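Local coordinates for iron binding protein FbpA (Mannheimia haemolytica, PDB 1Q35), which binds ferric iron in the periplasm, probably for uptake into the cell, as a member of the bacterial solute-binding protein family, at residues T99-V104 against N196-G201; T227-S232 against F287-I292; P51-L56 against K238-K243. All coordinates share one frame; numbering follows the deposited sequence.

From the N terminus, residues 51-56 come first, leading into strand 54-57, and wait longest for their partner, since contact 3 closes only at 238-243. Within that long loop lies contact 1, where strand 96-108 meets the turn into helix 198-205. Contact 2 opens after contact 1 has closed, at 227-232, and crosses contact 3, because 287-292 comes after 238-243. Contacts 1 and 2 touch through the neighbouring strands 96-108 and 228-236, with centres about 10 Å apart. Strand 228-236 also pairs antiparallel with strand 54-57, so one mixed sheet reaches all three contacts; the centre of contact 3 lies about 28 Å from that of contact 1 and 29 Å from that of contact 2.

Contact 1: T99-V104 against N196-G201; sequences TTRARV and NSYYYG. With FMT (formic acid), chain C.
The guanidinium of Arg101 lies against the Tyr198 ring, with Tyr198 CE1 over the centre of one guanidinium face, 3.4 Å from Arg101 CZ, and a formic acid molecule at its edge. Tyr198 CE2, in turn, lies over the centre of one face of the Tyr199 ring. The guanidinium and Tyr198 planes are 34° apart, so the groups lean on each other rather than stack flat. Bends at chi2 (-94°) and chi3 fold the arginine chain back over the ring. Arg101 NH1 gives a hydrogen bond to O2 of the formic acid at 2.9 Å and a salt bridge to Glu268, and Tyr198 OH gives a weak bond to the same O2. Asn196 ND2 donates to Tyr198 OH at 3.1 Å, in its own amide plane, a bond that helps fix the position of the hydroxyl. The other end of that amide, Asn196 OD1, receives a weak bond from Arg103 NH2 at 2.9 Å, with guanidinium and amide nearly perpendicular at 84°; the stronger partner of Arg103 is Asp178. Ser197 holds the Ala102 backbone twice, its OG accepting from Ala102 N at 3.1 Å and its N donating to Ala102 O at 2.8 Å.

Tyr198, Tyr199 and Tyr142 are iron ligands in another structure of this protein. Here the formic acid, probably from the crystallisation liquor, is also bonded to Arg10. Arg103 and Asn196 form an antiparallel pair between strands 96-108 and 192-196, just before the chain turns into helix 198-205. Tyr142 of helix 141-168 packs on Arg101, Arg103, Asn196 and Tyr198, while strand 228-236 flanks strand 96-108.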
loop_
_atom_site.group_PDB
_atom_site.type_symbol
_atom_site.label_atom_id
_atom_site.label_comp_id
_atom_site.label_asym_id
_atom_site.label_seq_id
_atom_site.Cartn_x
_atom_site.Cartn_y
_atom_site.Cartn_z
ATOM N N THR A 99 8.394 0.114 -3.975
ATOM C CA THR A 99 8.553 -0.420 -2.620
ATOM C C THR A 99 7.538 -1.520 -2.405
ATOM O O THR A 99 6.562 -1.625 -3.140
ATOM C CB THR A 99 8.290 0.640 -1.546
ATOM O OG1 THR A 99 6.926 1.071 -1.649
ATOM C CG2 THR A 99 9.149 1.883 -1.731
ATOM N N THR A 100 7.769 -2.337 -1.381
ATOM C CA THR A 100 6.708 -3.172 -0.835
ATOM C C THR A 100 6.383 -2.716 0.578
ATOM O O THR A 100 7.167 -2.036 1.238
ATOM C CB THR A 100 7.022 -4.688 -0.859
ATOM O OG1 THR A 100 8.107 -4.993 0.026
ATOM C CG2 THR A 100 7.439 -5.160 -2.247
ATOM N N ARG A 101 5.188 -3.093 1.002
ATOM C CA ARG A 101 4.666 -2.772 2.319
ATOM C C ARG A 101 3.820 -3.951 2.760
ATOM O O ARG A 101 3.265 -4.674 1.928
ATOM C CB ARG A 101 3.845 -1.477 2.293
ATOM C CG ARG A 101 2.756 -1.422 1.244
ATOM C CD ARG A 101 3.169 -0.755 -0.069
ATOM N NE ARG A 101 3.541 0.649 0.080
ATOM C CZ ARG A 101 2.696 1.689 0.174
ATOM N NH1 ARG A 101 3.193 2.902 0.297
ATOM N NH2 ARG A 101 1.380 1.551 0.146
ATOM N N ALA A 102 3.743 -4.158 4.065
ATOM C CA ALA A 102 2.927 -5.218 4.631
ATOM C C ALA A 102 1.673 -4.618 5.251
ATOM O O ALA A 102 1.736 -3.565 5.900
ATOM C CB ALA A 102 3.709 -5.978 5.691
ATOM N N ARG A 103 0.531 -5.275 5.074
ATOM C CA ARG A 103 -0.669 -4.877 5.800
ATOM C C ARG A 103 -0.732 -5.750 7.046
ATOM O O ARG A 103 -1.008 -6.945 6.982
ATOM C CB ARG A 103 -1.925 -4.973 4.931
ATOM C CG ARG A 103 -3.111 -4.216 5.500
ATOM C CD ARG A 103 -4.029 -3.624 4.430
ATOM N NE ARG A 103 -5.053 -2.754 5.010
ATOM C CZ ARG A 103 -4.838 -1.511 5.444
ATOM N NH1 ARG A 103 -5.826 -0.817 5.986
ATOM N NH2 ARG A 103 -3.645 -0.954 5.351
ATOM N N VAL A 104 -0.393 -5.139 8.174
ATOM C CA VAL A 104 -0.149 -5.841 9.424
ATOM C C VAL A 104 -1.319 -5.709 10.393
ATOM O O VAL A 104 -2.297 -5.015 10.113
ATOM C CB VAL A 104 1.154 -5.322 10.080
ATOM C CG1 VAL A 104 2.332 -5.520 9.131
ATOM C CG2 VAL A 104 1.044 -3.857 10.486
ATOM N N ASN A 196 -0.993 -0.469 7.389
ATOM C CA ASN A 196 0.257 -0.736 6.691
ATOM C C ASN A 196 1.457 -0.538 7.620
ATOM O O ASN A 196 1.466 0.339 8.496
ATOM C CB ASN A 196 0.398 0.134 5.439
ATOM C CG ASN A 196 -0.488 -0.329 4.295
ATOM O OD1 ASN A 196 -0.994 -1.450 4.293
ATOM N ND2 ASN A 196 -0.669 0.541 3.310
ATOM N N SER A 197 2.476 -1.356 7.398
ATOM C CA SER A 197 3.646 -1.453 8.258
ATOM C C SER A 197 4.424 -0.148 8.385
ATOM O O SER A 197 4.824 0.241 9.475
ATOM C CB SER A 197 4.575 -2.545 7.722
ATOM O OG SER A 197 4.884 -2.337 6.345
ATOM N N TYR A 198 4.652 0.522 7.266
ATOM C CA TYR A 198 5.512 1.707 7.254
ATOM C C TYR A 198 4.960 2.820 8.146
ATOM O O TYR A 198 5.723 3.617 8.680
ATOM C CB TYR A 198 5.773 2.214 5.817
ATOM C CG TYR A 198 4.524 2.495 5.024
ATOM C CD1 TYR A 198 3.913 1.482 4.292
ATOM C CD2 TYR A 198 3.929 3.748 5.027
ATOM C CE1 TYR A 198 2.760 1.704 3.589
ATOM C CE2 TYR A 198 2.763 3.987 4.312
ATOM C CZ TYR A 198 2.182 2.947 3.600
ATOM O OH TYR A 198 1.011 3.119 2.901
ATOM N N TYR A 199 3.648 2.860 8.335
ATOM C CA TYR A 199 3.057 3.865 9.215
ATOM C C TYR A 199 3.554 3.762 10.661
ATOM O O TYR A 199 3.596 4.766 11.361
ATOM C CB TYR A 199 1.522 3.805 9.186
ATOM C CG TYR A 199 0.922 4.331 7.901
ATOM C CD1 TYR A 199 0.089 3.535 7.121
ATOM C CD2 TYR A 199 1.180 5.624 7.464
ATOM C CE1 TYR A 199 -0.461 4.009 5.938
ATOM C CE2 TYR A 199 0.636 6.103 6.280
ATOM C CZ TYR A 199 -0.188 5.291 5.530
ATOM O OH TYR A 199 -0.740 5.748 4.355
ATOM N N TYR A 200 3.919 2.566 11.117
ATOM C CA TYR A 200 4.469 2.409 12.465
ATOM C C TYR A 200 5.762 3.212 12.610
ATOM O O TYR A 200 5.956 3.918 13.602
ATOM C CB TYR A 200 4.696 0.936 12.777
ATOM C CG TYR A 200 4.857 0.635 14.247
ATOM C CD1 TYR A 200 6.086 0.269 14.769
ATOM C CD2 TYR A 200 3.773 0.692 15.117
ATOM C CE1 TYR A 200 6.241 -0.018 16.121
ATOM C CE2 TYR A 200 3.919 0.401 16.471
ATOM C CZ TYR A 200 5.152 0.044 16.963
ATOM O OH TYR A 200 5.309 -0.244 18.303
ATOM N N GLY A 201 6.639 3.124 11.613
ATOM C CA GLY A 201 7.865 3.904 11.603
ATOM C C GLY A 201 7.624 5.397 11.454
ATOM O O GLY A 201 8.272 6.208 12.118
HETATM C C FMT C . 1.031 6.158 1.105
HETATM O O1 FMT C . 1.471 7.143 0.339
HETATM O O2 FMT C . 1.738 5.182 1.283
#

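Contact 2: T227-S232 against F287-I292; sequences THKNIS and FKSDTI
Thr227 and Ser289 form a single backbone bridge, in which Thr227 N donates to Lys288 O and Thr227 O accepts from Asp290 N, both at 2.9 Å.

Beside this bridge the Phe287 ring packs on Thr227: Phe287 CD2 lies 3.5 Å from Thr227 CB, the two side chains crossing at about a right angle, and CE2 of the same ring touches the methyl CG2 of the threonine. Lys229 reaches the ring at its edge, where Lys229 CD lies 3.7 Å from Phe287 CE2. All four side-chain torsions of the lysine are near -60°, curling the chain so that its CD and CE come up to CZ of the ring as well. The ammonium goes on to Thr100, on the neighbouring strand 96-108, and Phe287 stacks on Phe220.

Asp290 works in two directions. Its OD2 accepts from Ile292 N at 3.1 Å, making an Asx turn, while OD1 accepts a hydrogen bond from a water that lies 2.7 Å from His228 ND1. His153 is also hydrogen-bonded to OD1, so this carboxylate joins the loop to strand 228-236 and helix 141-168. Polar backbone pairing and a water bridge thus lie beside an apolar patch of methyl, methylene and ring, and the nearby carboxylate could modestly favour a protonated His228, though its charge is not seen.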
loop_
_atom_site.group_PDB
_atom_site.type_symbol
_atom_site.label_atom_id
_atom_site.label_comp_id
_atom_site.label_asym_id
_atom_site.label_seq_id
_atom_site.Cartn_x
_atom_site.Cartn_y
_atom_site.Cartn_z
ATOM N N THR A 227 1.802 -12.994 5.581
ATOM C CA THR A 227 1.485 -11.578 5.636
ATOM C C THR A 227 1.236 -11.041 4.233
ATOM O O THR A 227 2.017 -11.281 3.315
ATOM C CB THR A 227 2.651 -10.825 6.293
ATOM O OG1 THR A 227 2.700 -11.125 7.696
ATOM C CG2 THR A 227 2.466 -9.319 6.218
ATOM N N HIS A 228 0.138 -10.313 4.084
ATOM C CA HIS A 228 -0.206 -9.632 2.846
ATOM C C HIS A 228 0.779 -8.517 2.539
ATOM O O HIS A 228 1.039 -7.650 3.372
ATOM C CB HIS A 228 -1.623 -9.060 2.964
ATOM C CG HIS A 228 -2.055 -8.201 1.815
ATOM N ND1 HIS A 228 -2.455 -8.713 0.598
ATOM C CD2 HIS A 228 -2.178 -6.856 1.714
ATOM C CE1 HIS A 228 -2.800 -7.718 -0.203
ATOM N NE2 HIS A 228 -2.646 -6.580 0.451
ATOM N N LYS A 229 1.330 -8.569 1.330
ATOM C CA LYS A 229 2.183 -7.529 0.779
ATOM C C LYS A 229 1.505 -6.832 -0.387
ATOM O O LYS A 229 0.795 -7.447 -1.181
ATOM C CB LYS A 229 3.493 -8.129 0.268
ATOM C CG LYS A 229 4.308 -8.861 1.299
ATOM C CD LYS A 229 4.822 -7.955 2.379
ATOM C CE LYS A 229 5.795 -6.899 1.880
ATOM N NZ LYS A 229 6.957 -7.492 1.178
ATOM N N ASN A 230 1.754 -5.538 -0.497
ATOM C CA ASN A 230 1.312 -4.744 -1.636
ATOM C C ASN A 230 2.468 -3.791 -1.996
ATOM O O ASN A 230 3.492 -3.773 -1.313
ATOM C CB ASN A 230 0.005 -4.025 -1.252
ATOM C CG ASN A 230 -0.836 -3.569 -2.449
ATOM O OD1 ASN A 230 -0.353 -3.454 -3.582
ATOM N ND2 ASN A 230 -2.111 -3.282 -2.183
ATOM N N ILE A 231 2.330 -3.033 -3.076
ATOM C CA ILE A 231 3.423 -2.205 -3.580
ATOM C C ILE A 231 3.044 -0.752 -3.738
ATOM O O ILE A 231 1.892 -0.429 -4.037
ATOM C CB ILE A 231 3.910 -2.705 -4.973
ATOM C CG1 ILE A 231 2.751 -2.865 -5.972
ATOM C CG2 ILE A 231 4.687 -3.994 -4.836
ATOM C CD1 ILE A 231 3.180 -2.700 -7.422
ATOM N N SER A 232 4.021 0.130 -3.550
ATOM C CA SER A 232 3.958 1.430 -4.199
ATOM C C SER A 232 4.609 1.227 -5.556
ATOM O O SER A 232 5.486 0.387 -5.716
ATOM C CB SER A 232 4.647 2.542 -3.399
ATOM O OG SER A 232 6.039 2.620 -3.651
ATOM N N PHE A 287 9.531 -11.755 8.101
ATOM C CA PHE A 287 8.288 -12.504 8.210
ATOM C C PHE A 287 8.047 -13.268 6.919
ATOM O O PHE A 287 8.693 -13.018 5.908
ATOM C CB PHE A 287 7.117 -11.560 8.512
ATOM C CG PHE A 287 6.966 -10.460 7.520
ATOM C CD1 PHE A 287 7.618 -9.251 7.696
ATOM C CD2 PHE A 287 6.181 -10.637 6.403
ATOM C CE1 PHE A 287 7.477 -8.238 6.770
ATOM C CE2 PHE A 287 6.036 -9.630 5.478
ATOM C CZ PHE A 287 6.688 -8.426 5.654
ATOM N N LYS A 288 7.121 -14.216 6.972
ATOM C CA LYS A 288 6.729 -14.987 5.806
ATOM C C LYS A 288 5.689 -14.204 5.010
ATOM O O LYS A 288 4.566 -13.991 5.478
ATOM C CB LYS A 288 6.160 -16.331 6.256
ATOM C CG LYS A 288 5.760 -17.280 5.137
ATOM C CD LYS A 288 5.107 -18.557 5.685
ATOM C CE LYS A 288 3.680 -18.336 6.204
ATOM N NZ LYS A 288 3.097 -19.580 6.801
ATOM N N SER A 289 6.064 -13.754 3.822
ATOM C CA SER A 289 5.131 -13.078 2.928
ATOM C C SER A 289 4.209 -14.078 2.242
ATOM O O SER A 289 4.584 -15.217 1.974
ATOM C CB SER A 289 5.885 -12.275 1.862
ATOM O OG SER A 289 6.535 -11.142 2.413
ATOM N N ASP A 290 3.001 -13.629 1.931
ATOM C CA ASP A 290 2.120 -14.355 1.030
ATOM C C ASP A 290 2.857 -14.521 -0.296
ATOM O O ASP A 290 3.446 -13.570 -0.796
ATOM C CB ASP A 290 0.829 -13.550 0.841
ATOM C CG ASP A 290 -0.288 -14.352 0.229
ATOM O OD1 ASP A 290 -1.459 -13.899 0.351
ATOM O OD2 ASP A 290 -0.106 -15.417 -0.383
ATOM N N THR A 291 2.829 -15.727 -0.855
ATOM C CA THR A 291 3.471 -15.996 -2.144
ATOM C C THR A 291 2.586 -15.647 -3.334
ATOM O O THR A 291 3.020 -15.791 -4.472
ATOM C CB THR A 291 3.891 -17.479 -2.246
ATOM O OG1 THR A 291 2.757 -18.325 -2.036
ATOM C CG2 THR A 291 4.887 -17.850 -1.154
ATOM N N ILE A 292 1.352 -15.204 -3.093
ATOM C CA ILE A 292 0.451 -14.834 -4.177
ATOM C C ILE A 292 1.133 -13.844 -5.133
ATOM O O ILE A 292 1.838 -12.927 -4.716
ATOM C CB ILE A 292 -0.861 -14.241 -3.601
ATOM C CG1 ILE A 292 -1.931 -14.116 -4.691
ATOM C CG2 ILE A 292 -0.609 -12.891 -2.910
ATOM C CD1 ILE A 292 -3.290 -13.707 -4.146
HETATM O O HOH W 1 -1.616 -11.194 0.007
#

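Contact 3: P51-L56 against K238-K243; sequences PADVLL and KHSPNK
Asp53 reaches into the bend at 240-242 with its carboxylate, OD2 resting 3.1 Å from Pro241 CD while the carboxylate takes hydrogen bonds from Ser240 and Asn242, which flank that proline. Its CG stands beside the backbone N, anti to the carbonyl carbon (chi1 -74°), carrying the group across. Two donors grip OD2: Ser240 OG at 2.6 Å on the anti side, and Asn242 N at 2.8 Å on the syn side. The other oxygen, Asp53 OD1, uses its syn lone pair for Asn242 ND2 at 2.9 Å, in a nearly straight bond of 168°. Asn242 therefore holds the carboxylate by backbone and side chain, although its amide is turned 68° from the carboxylate plane. With these three donors and Asn5 N, the negative charge is probably well stabilised.

Around this polar grip the backbone of 51-52 packs on Ser240 and the Pro241 ring. Ala52 O receives a CA-H...O contact from Ser240 CA at 3.4 Å, and Pro51 O lies the same distance from Pro241 CG.

The contact lies away from the iron ligands and ties the start of strand 54-57 to the loop between strand 228-236, its antiparallel neighbour, and helix 243-254. Asn242 occupies the N-cap position of that helix, but its side chain makes no capping bond. Strand 3-8, parallel to strand 54-57, supplies Asn5 N, and Ala246 of the helix packs on Asp53.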
loop_
_atom_site.group_PDB
_atom_site.type_symbol
_atom_site.label_atom_id
_atom_site.label_comp_id
_atom_site.label_asym_id
_atom_site.label_seq_id
_atom_site.Cartn_x
_atom_site.Cartn_y
_atom_site.Cartn_z
ATOM N N PRO A 51 -1.967 15.547 -20.124
ATOM C CA PRO A 51 -0.580 15.950 -19.873
ATOM C C PRO A 51 0.184 15.006 -18.934
ATOM O O PRO A 51 1.363 15.236 -18.700
ATOM C CB PRO A 51 -0.742 17.326 -19.224
ATOM C CG PRO A 51 -2.034 17.232 -18.489
ATOM C CD PRO A 51 -2.912 16.312 -19.287
ATOM N N ALA A 52 -0.470 13.967 -18.415
ATOM C CA ALA A 52 0.163 13.064 -17.458
ATOM C C ALA A 52 1.373 12.354 -18.051
ATOM O O ALA A 52 1.302 11.815 -19.153
ATOM C CB ALA A 52 -0.837 12.039 -16.954
ATOM N N ASP A 53 2.480 12.377 -17.316
ATOM C CA ASP A 53 3.658 11.574 -17.630
ATOM C C ASP A 53 3.751 10.340 -16.748
ATOM O O ASP A 53 3.923 9.234 -17.244
ATOM C CB ASP A 53 4.936 12.391 -17.441
ATOM C CG ASP A 53 5.138 13.392 -18.535
ATOM O OD1 ASP A 53 5.421 14.570 -18.238
ATOM O OD2 ASP A 53 5.020 13.077 -19.727
ATOM N N VAL A 54 3.635 10.552 -15.439
ATOM C CA VAL A 54 3.960 9.546 -14.431
ATOM C C VAL A 54 2.813 9.478 -13.431
ATOM O O VAL A 54 2.367 10.506 -12.939
ATOM C CB VAL A 54 5.286 9.940 -13.720
ATOM C CG1 VAL A 54 5.617 9.000 -12.562
ATOM C CG2 VAL A 54 6.429 9.991 -14.734
ATOM N N LEU A 55 2.311 8.275 -13.166
ATOM C CA LEU A 55 1.295 8.060 -12.141
ATOM C C LEU A 55 1.932 7.235 -11.020
ATOM O O LEU A 55 2.381 6.112 -11.251
ATOM C CB LEU A 55 0.064 7.361 -12.729
ATOM C CG LEU A 55 -0.318 7.789 -14.157
ATOM C CD1 LEU A 55 -1.446 6.937 -14.712
ATOM C CD2 LEU A 55 -0.689 9.264 -14.206
ATOM N N LEU A 56 2.012 7.819 -9.822
ATOM C CA LEU A 56 2.612 7.172 -8.652
ATOM C C LEU A 56 1.517 6.569 -7.790
ATOM O O LEU A 56 0.690 7.284 -7.235
ATOM C CB LEU A 56 3.424 8.176 -7.828
ATOM C CG LEU A 56 4.688 8.712 -8.508
ATOM C CD1 LEU A 56 5.275 9.850 -7.708
ATOM C CD2 LEU A 56 5.719 7.617 -8.685
ATOM N N LYS A 238 0.169 6.485 -21.325
ATOM C CA LYS A 238 0.232 6.130 -22.742
ATOM C C LYS A 238 0.667 7.306 -23.616
ATOM O O LYS A 238 1.437 7.131 -24.560
ATOM C CB LYS A 238 -1.131 5.618 -23.224
ATOM C CG LYS A 238 -1.165 5.229 -24.707
ATOM C CD LYS A 238 -2.477 4.575 -25.087
ATOM C CE LYS A 238 -2.488 4.150 -26.545
ATOM N NZ LYS A 238 -3.845 3.699 -26.967
ATOM N N HIS A 239 0.178 8.498 -23.295
ATOM C CA HIS A 239 0.397 9.680 -24.128
ATOM C C HIS A 239 1.352 10.691 -23.485
ATOM O O HIS A 239 1.342 11.874 -23.828
ATOM C CB HIS A 239 -0.957 10.303 -24.456
ATOM C CG HIS A 239 -1.842 9.399 -25.253
ATOM N ND1 HIS A 239 -1.646 9.168 -26.596
ATOM C CD2 HIS A 239 -2.903 8.641 -24.891
ATOM C CE1 HIS A 239 -2.560 8.319 -27.031
ATOM N NE2 HIS A 239 -3.337 7.986 -26.017
ATOM N N SER A 240 2.186 10.199 -22.571
ATOM C CA SER A 240 3.209 10.987 -21.884
ATOM C C SER A 240 3.866 12.020 -22.820
ATOM O O SER A 240 4.531 11.633 -23.791
ATOM C CB SER A 240 4.275 10.040 -21.330
ATOM O OG SER A 240 5.404 10.731 -20.832
ATOM N N PRO A 241 3.661 13.314 -22.568
ATOM C CA PRO A 241 4.317 14.361 -23.374
ATOM C C PRO A 241 5.802 14.624 -23.071
ATOM O O PRO A 241 6.443 15.337 -23.844
ATOM C CB PRO A 241 3.484 15.605 -23.066
ATOM C CG PRO A 241 2.956 15.371 -21.701
ATOM C CD PRO A 241 2.725 13.895 -21.586
ATOM N N ASN A 242 6.334 14.084 -21.977
ATOM C CA ASN A 242 7.751 14.212 -21.639
ATOM C C ASN A 242 8.302 12.849 -21.259
ATOM O O ASN A 242 8.776 12.641 -20.141
ATOM C CB ASN A 242 7.958 15.200 -20.484
ATOM C CG ASN A 242 7.277 16.527 -20.717
ATOM O OD1 ASN A 242 7.781 17.375 -21.465
ATOM N ND2 ASN A 242 6.129 16.724 -20.083
ATOM N N LYS A 243 8.239 11.915 -22.197
ATOM C CA LYS A 243 8.464 10.512 -21.888
ATOM C C LYS A 243 9.907 10.215 -21.495
ATOM O O LYS A 243 10.139 9.441 -20.580
ATOM C CB LYS A 243 8.032 9.630 -23.061
ATOM C CG LYS A 243 8.188 8.137 -22.808
ATOM C CD LYS A 243 9.509 7.601 -23.323
ATOM C CE LYS A 243 9.548 6.091 -23.289
ATOM N NZ LYS A 243 8.568 5.509 -24.241
#